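Local structure of ribonucleoside triphosphate reductase (Lactobacillus leichmannii, 1L1L) at residues Q573-Q578 with V606-K611; D597-N602 with L685-K690. The protein catalyses the reduction of ribonucleoside triphosphates to 2'-deoxyribonucleotides as an allosterically regulated, monomeric, vitamin B12-dependent class II ribonucleotide reductase. All coordinates share one frame; numbering follows the deposited sequence.

Contact 1 (Q573-Q578 with V606-K611)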
loop_
_atom_site.group_PDB
_atom_site.type_symbol
_atom_site.label_atom_id
_atom_site.label_comp_id
_atom_site.label_asym_id
_atom_site.label_seq_id
_atom_site.Cartn_x
_atom_site.Cartn_y
_atom_site.Cartn_z
ATOM N N GLN A 573 15.209 3.337 19.196
ATOM C CA GLN A 573 13.906 3.196 18.570
ATOM C C GLN A 573 13.004 2.407 19.491
ATOM O O GLN A 573 13.384 1.349 19.980
ATOM C CB GLN A 573 14.020 2.516 17.208
ATOM C CG GLN A 573 14.651 3.418 16.164
ATOM C CD GLN A 573 14.131 3.144 14.768
ATOM O OE1 GLN A 573 12.923 3.139 14.538
ATOM N NE2 GLN A 573 15.046 2.922 13.825
ATOM N N ARG A 574 11.816 2.950 19.747
ATOM C CA ARG A 574 10.847 2.309 20.625
ATOM C C ARG A 574 9.761 1.563 19.860
ATOM O O ARG A 574 9.103 2.125 18.976
ATOM C CB ARG A 574 10.178 3.349 21.536
ATOM C CG ARG A 574 11.113 3.994 22.533
ATOM C CD ARG A 574 10.354 4.924 23.477
ATOM N NE ARG A 574 11.197 5.329 24.591
ATOM C CZ ARG A 574 12.162 6.232 24.503
ATOM N NH1 ARG A 574 12.400 6.839 23.351
ATOM N NH2 ARG A 574 12.905 6.510 25.566
ATOM N N ILE A 575 9.570 0.298 20.215
ATOM C CA ILE A 575 8.550 -0.538 19.607
ATOM C C ILE A 575 7.523 -0.820 20.690
ATOM O O ILE A 575 7.875 -1.241 21.791
ATOM C CB ILE A 575 9.153 -1.860 19.108
ATOM C CG1 ILE A 575 10.342 -1.558 18.203
ATOM C CG2 ILE A 575 8.103 -2.667 18.370
ATOM C CD1 ILE A 575 10.011 -0.594 17.068
ATOM N N ARG A 576 6.253 -0.573 20.382
ATOM C CA ARG A 576 5.185 -0.774 21.348
ATOM C C ARG A 576 4.532 -2.144 21.246
ATOM O O ARG A 576 4.205 -2.617 20.146
ATOM C CB ARG A 576 4.144 0.345 21.187
ATOM C CG ARG A 576 4.825 1.710 21.147
ATOM C CD ARG A 576 3.929 2.857 21.578
ATOM N NE ARG A 576 2.684 2.905 20.823
ATOM C CZ ARG A 576 1.821 3.915 20.890
ATOM N NH1 ARG A 576 0.699 3.885 20.173
ATOM N NH2 ARG A 576 2.088 4.964 21.660
ATOM N N PHE A 577 4.354 -2.772 22.408
ATOM C CA PHE A 577 3.759 -4.096 22.528
ATOM C C PHE A 577 2.623 -4.103 23.536
ATOM O O PHE A 577 2.662 -3.381 24.529
ATOM C CB PHE A 577 4.778 -5.129 23.056
ATOM C CG PHE A 577 5.950 -5.371 22.154
ATOM C CD1 PHE A 577 7.045 -4.515 22.163
ATOM C CD2 PHE A 577 5.945 -6.453 21.275
ATOM C CE1 PHE A 577 8.125 -4.722 21.308
ATOM C CE2 PHE A 577 7.019 -6.672 20.415
ATOM C CZ PHE A 577 8.110 -5.807 20.427
ATOM N N GLN A 578 1.634 -4.953 23.291
ATOM C CA GLN A 578 0.536 -5.130 24.229
ATOM C C GLN A 578 1.220 -5.782 25.431
ATOM O O GLN A 578 2.125 -6.605 25.263
ATOM C CB GLN A 578 -0.517 -6.080 23.650
ATOM C CG GLN A 578 -1.814 -5.388 23.221
ATOM C CD GLN A 578 -2.684 -6.243 22.304
ATOM O OE1 GLN A 578 -3.869 -5.956 22.110
ATOM N NE2 GLN A 578 -2.094 -7.283 21.719
ATOM N N VAL A 606 9.574 -0.990 24.219
ATOM C CA VAL A 606 10.835 -1.701 24.325
ATOM C C VAL A 606 11.845 -0.886 23.512
ATOM O O VAL A 606 11.609 -0.566 22.334
ATOM C CB VAL A 606 10.713 -3.145 23.794
ATOM C CG1 VAL A 606 12.061 -3.855 23.911
ATOM C CG2 VAL A 606 9.648 -3.899 24.593
ATOM N N GLU A 607 12.965 -0.543 24.146
ATOM C CA GLU A 607 13.996 0.273 23.513
ATOM C C GLU A 607 15.064 -0.503 22.735
ATOM O O GLU A 607 15.792 -1.341 23.302
ATOM C CB GLU A 607 14.649 1.155 24.579
ATOM C CG GLU A 607 13.599 1.806 25.491
ATOM C CD GLU A 607 14.155 2.854 26.428
ATOM O OE1 GLU A 607 15.386 3.064 26.455
ATOM O OE2 GLU A 607 13.339 3.483 27.145
ATOM N N PHE A 608 15.162 -0.204 21.440
ATOM C CA PHE A 608 16.139 -0.863 20.563
ATOM C C PHE A 608 17.205 0.114 20.087
ATOM O O PHE A 608 16.918 1.025 19.306
ATOM C CB PHE A 608 15.463 -1.462 19.318
ATOM C CG PHE A 608 14.490 -2.573 19.609
ATOM C CD1 PHE A 608 13.230 -2.301 20.140
ATOM C CD2 PHE A 608 14.839 -3.905 19.351
ATOM C CE1 PHE A 608 12.326 -3.339 20.413
ATOM C CE2 PHE A 608 13.951 -4.945 19.621
ATOM C CZ PHE A 608 12.693 -4.667 20.152
ATOM N N PRO A 609 18.450 -0.036 20.570
ATOM C CA PRO A 609 19.518 0.870 20.129
ATOM C C PRO A 609 19.792 0.555 18.652
ATOM O O PRO A 609 19.875 -0.617 18.281
ATOM C CB PRO A 609 20.699 0.483 21.026
ATOM C CG PRO A 609 20.018 -0.040 22.277
ATOM C CD PRO A 609 18.889 -0.864 21.708
ATOM N N ILE A 610 19.913 1.578 17.808
ATOM C CA ILE A 610 20.159 1.340 16.386
ATOM C C ILE A 610 21.148 2.297 15.744
ATOM O O ILE A 610 21.059 3.516 15.910
ATOM C CB ILE A 610 18.849 1.401 15.555
ATOM C CG1 ILE A 610 17.896 0.291 15.997
ATOM C CG2 ILE A 610 19.172 1.260 14.067
ATOM C CD1 ILE A 610 16.597 0.241 15.217
ATOM N N LYS A 611 22.088 1.728 15.001
ATOM C CA LYS A 611 23.097 2.514 14.307
ATOM C C LYS A 611 22.828 2.467 12.815
ATOM O O LYS A 611 22.715 1.390 12.230
ATOM C CB LYS A 611 24.496 1.963 14.579
ATOM C CG LYS A 611 25.593 2.711 13.839
ATOM C CD LYS A 611 26.978 2.202 14.231
ATOM C CE LYS A 611 28.078 3.006 13.536
ATOM N NZ LYS A 611 29.447 2.567 13.951
#
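Gln573 and Phe608 face each other as an antiparallel hydrogen-bonded pair, joined in both directions: Gln573 N gives to Phe608 O at 2.9 Å, and Phe608 N gives to Gln573 O at 2.8 Å. Two residues along, Ile575 and Val606 repeat the pattern, with Ile575 N to Val606 O at 3.1 Å and a return bond from Val606 N to Ile575 O that is the least straight of the four. Between them Arg574 and Glu607 form the non-hydrogen-bonded pair, where Arg574 CA makes a CA-H...O contact with Val606 O. The axes of the two short segments approach to 4.7 Å and run at 147°, so the segments are antiparallel and twisted. They belong to the two inner strands, 570-578 and 603-611, of a four-stranded antiparallel sheet flanked by 593-596 and 690-692.

Apolar pairs form on the face that carries Gln573, Ile575, Val606 and Phe608. With its CG1 anti to the carbonyl carbon (chi1 -53°), Ile575 lays that branch against Phe608 CE1 at 3.5 Å, the two side chains crossing at about a right angle. Further on, the CD1-CE1 side of Phe577 meets Val606 CG2, while Leu584 and Leu587 of helix 583-589 cover this group. Two polar atoms pack against apolar groups here: Gln573 O lies in the plane of the Phe608 ring, at its edge, and Gln573, bent at chi2, brings its amide NE2 to 3.4 Å from Ile610 CD1.

On the other face the interaction is ionic. Arg574 and Glu607 extend side by side, and NH2 of Arg574 forms a long salt bridge of 3.4 Å with Glu607 OE2; guanidinium and carboxylate planes stand 68° apart. Each charge has further partners: Arg574 reaches Ala688 O, Glu595 and Glu691, and Glu607 OE1 pairs with Arg701.

Contact 2 (D597-N602 with L685-K690); sequences DIYTEN and LQQAPK
Gln687 turns its CG anti to the backbone N (chi1 -166°) and stays extended through chi2, which carries its amide past Ile598 and Tyr599 to the start of the 597-602 loop. Tyr599, with CG anti to the carbonyl carbon (chi1 -55°), points its ring the opposite way, and its hydroxyl arrives beside the backbone of Gln687. Two hydrogen bonds result, each with an angle of 162° at the hydrogen: Ile598 N gives to Gln687 OE1 at 3.2 Å, and Gln687 N gives to Tyr599 OH, also at 3.2 Å. The first donor is tilted off the amide carbonyl plane.

Gln687 OE1 also stands 3.1 Å from Asp597 OD1, two acceptors held close without a hydrogen bond between them. The amide's other end, NE2, donates to Ala596 O, which fixes its rotation. For its part, Asp597 OD1 takes Tyr599 N at 3.1 Å from above the carboxylate plane, and OD2 forms a salt bridge with Arg576.

Packing contacts surround these bonds. Ile598 CG1 lies 3.6 Å above the centre of the Tyr599 ring, while Ile598 CD1 reaches Gln687 CB at 3.6 Å. Gln687 O approaches the ring edge in plane, 3.5 Å from Tyr599 CE2. The side-chain amide of Gln687 stands nearly perpendicular to the Tyr599 ring. Leu685 CD2 comes obliquely to the hydroxyl end of the ring.

The bond from Tyr599 N to Asp597 OD1, two residues back, defines an Asx turn; here it shapes the loop between strands 593-596 and 603-611, which the incoming 685-690 loop grips by backbone-to-side-chain hydrogen bonds.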
loop_
_atom_site.group_PDB
_atom_site.type_symbol
_atom_site.label_atom_id
_atom_site.label_comp_id
_atom_site.label_asym_id
_atom_site.label_seq_id
_atom_site.Cartn_x
_atom_site.Cartn_y
_atom_site.Cartn_z
ATOM N N ASP A 597 4.102 2.414 28.238
ATOM C CA ASP A 597 3.891 3.421 27.199
ATOM C C ASP A 597 2.912 4.446 27.775
ATOM O O ASP A 597 1.899 4.076 28.353
ATOM C CB ASP A 597 3.324 2.736 25.951
ATOM C CG ASP A 597 2.784 3.707 24.920
ATOM O OD1 ASP A 597 3.354 4.800 24.721
ATOM O OD2 ASP A 597 1.775 3.347 24.287
ATOM N N ILE A 598 3.231 5.724 27.637
ATOM C CA ILE A 598 2.365 6.779 28.180
ATOM C C ILE A 598 1.244 7.211 27.243
ATOM O O ILE A 598 0.309 7.901 27.664
ATOM C CB ILE A 598 3.181 8.042 28.559
ATOM C CG1 ILE A 598 3.829 8.651 27.311
ATOM C CG2 ILE A 598 4.224 7.693 29.602
ATOM C CD1 ILE A 598 4.805 9.778 27.599
ATOM N N TYR A 599 1.330 6.815 25.978
ATOM C CA TYR A 599 0.323 7.200 24.990
ATOM C C TYR A 599 -0.798 6.187 24.789
ATOM O O TYR A 599 -1.823 6.501 24.176
ATOM C CB TYR A 599 0.989 7.476 23.638
ATOM C CG TYR A 599 2.084 8.505 23.701
ATOM C CD1 TYR A 599 1.820 9.811 24.129
ATOM C CD2 TYR A 599 3.399 8.166 23.386
ATOM C CE1 TYR A 599 2.829 10.740 24.250
ATOM C CE2 TYR A 599 4.420 9.085 23.500
ATOM C CZ TYR A 599 4.137 10.375 23.937
ATOM O OH TYR A 599 5.162 11.270 24.087
ATOM N N THR A 600 -0.618 4.980 25.306
ATOM C CA THR A 600 -1.621 3.937 25.141
ATOM C C THR A 600 -1.707 3.066 26.375
ATOM O O THR A 600 -0.691 2.666 26.948
ATOM C CB THR A 600 -1.294 3.024 23.933
ATOM O OG1 THR A 600 -0.926 3.830 22.806
ATOM C CG2 THR A 600 -2.505 2.180 23.560
ATOM N N GLU A 601 -2.931 2.761 26.775
ATOM C CA GLU A 601 -3.191 1.942 27.943
ATOM C C GLU A 601 -2.713 0.499 27.744
ATOM O O GLU A 601 -2.712 -0.007 26.625
ATOM C CB GLU A 601 -4.692 1.965 28.224
ATOM C CG GLU A 601 -5.099 1.308 29.517
ATOM C CD GLU A 601 -6.508 1.690 29.923
ATOM O OE1 GLU A 601 -7.372 1.791 29.027
ATOM O OE2 GLU A 601 -6.751 1.874 31.136
ATOM N N ASN A 602 -2.306 -0.145 28.837
ATOM C CA ASN A 602 -1.838 -1.539 28.823
ATOM C C ASN A 602 -0.863 -1.857 27.699
ATOM O O ASN A 602 -0.988 -2.889 27.036
ATOM C CB ASN A 602 -3.021 -2.499 28.712
ATOM C CG ASN A 602 -4.066 -2.260 29.770
ATOM O OD1 ASN A 602 -3.783 -2.311 30.970
ATOM N ND2 ASN A 602 -5.292 -2.000 29.331
ATOM N N LEU A 685 8.538 15.038 21.527
ATOM C CA LEU A 685 7.744 14.009 22.189
ATOM C C LEU A 685 8.486 13.557 23.432
ATOM O O LEU A 685 9.681 13.275 23.382
ATOM C CB LEU A 685 7.502 12.822 21.257
ATOM C CG LEU A 685 6.446 12.993 20.165
ATOM C CD1 LEU A 685 6.405 11.757 19.280
ATOM C CD2 LEU A 685 5.092 13.221 20.806
ATOM N N GLN A 686 7.778 13.502 24.552
ATOM C CA GLN A 686 8.378 13.094 25.813
ATOM C C GLN A 686 8.901 11.656 25.761
ATOM O O GLN A 686 9.942 11.348 26.342
ATOM C CB GLN A 686 7.358 13.253 26.938
ATOM C CG GLN A 686 7.866 12.882 28.316
ATOM C CD GLN A 686 7.145 13.651 29.421
ATOM O OE1 GLN A 686 5.940 13.863 29.353
ATOM N NE2 GLN A 686 7.886 14.057 30.446
ATOM N N GLN A 687 8.176 10.784 25.072
ATOM C CA GLN A 687 8.582 9.386 24.926
ATOM C C GLN A 687 8.636 9.091 23.425
ATOM O O GLN A 687 7.819 8.343 22.889
ATOM C CB GLN A 687 7.566 8.470 25.620
ATOM C CG GLN A 687 8.044 7.038 25.834
ATOM C CD GLN A 687 7.010 6.176 26.538
ATOM O OE1 GLN A 687 5.963 5.851 25.978
ATOM N NE2 GLN A 687 7.298 5.807 27.779
ATOM N N ALA A 688 9.618 9.690 22.758
ATOM C CA ALA A 688 9.794 9.565 21.312
ATOM C C ALA A 688 9.982 8.160 20.754
ATOM O O ALA A 688 10.758 7.369 21.290
ATOM C CB ALA A 688 10.968 10.436 20.871
ATOM N N PRO A 689 9.276 7.837 19.656
ATOM C CA PRO A 689 9.395 6.519 19.029
ATOM C C PRO A 689 10.812 6.381 18.460
ATOM O O PRO A 689 11.313 5.276 18.272
ATOM C CB PRO A 689 8.324 6.550 17.939
ATOM C CG PRO A 689 8.243 7.996 17.581
ATOM C CD PRO A 689 8.285 8.663 18.945
ATOM N N LYS A 690 11.436 7.525 18.184
ATOM C CA LYS A 690 12.803 7.577 17.680
ATOM C C LYS A 690 13.543 8.704 18.390
ATOM O O LYS A 690 13.339 9.884 18.101
ATOM C CB LYS A 690 12.828 7.805 16.165
ATOM C CG LYS A 690 12.316 6.627 15.356
ATOM C CD LYS A 690 12.524 6.853 13.864
ATOM C CE LYS A 690 11.774 5.822 13.026
ATOM N NZ LYS A 690 11.939 6.074 11.553
#

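In the fold
From the N-terminal side, the chain runs through strand 570-578, helix 583-589 and strand 593-596, turns in the 597-602 loop and returns along strand 603-611. Contact 1 closes this excursion of 27 intervening residues. Contact 2 reaches further: from the turn, 82 residues pass before 685-690, including strands 650-653 and 674-679 of the seven-stranded sheet. Because 597-602 falls between the segments of contact 1 and 685-690 follows both, the two closures cross. Their centres lie about 11 Å apart, and Arg574 joins them through bonds to Ala688 and Pro689. Together they tie the later 685-690 loop, which leads into edge strand 690-692, to the four-stranded sheet.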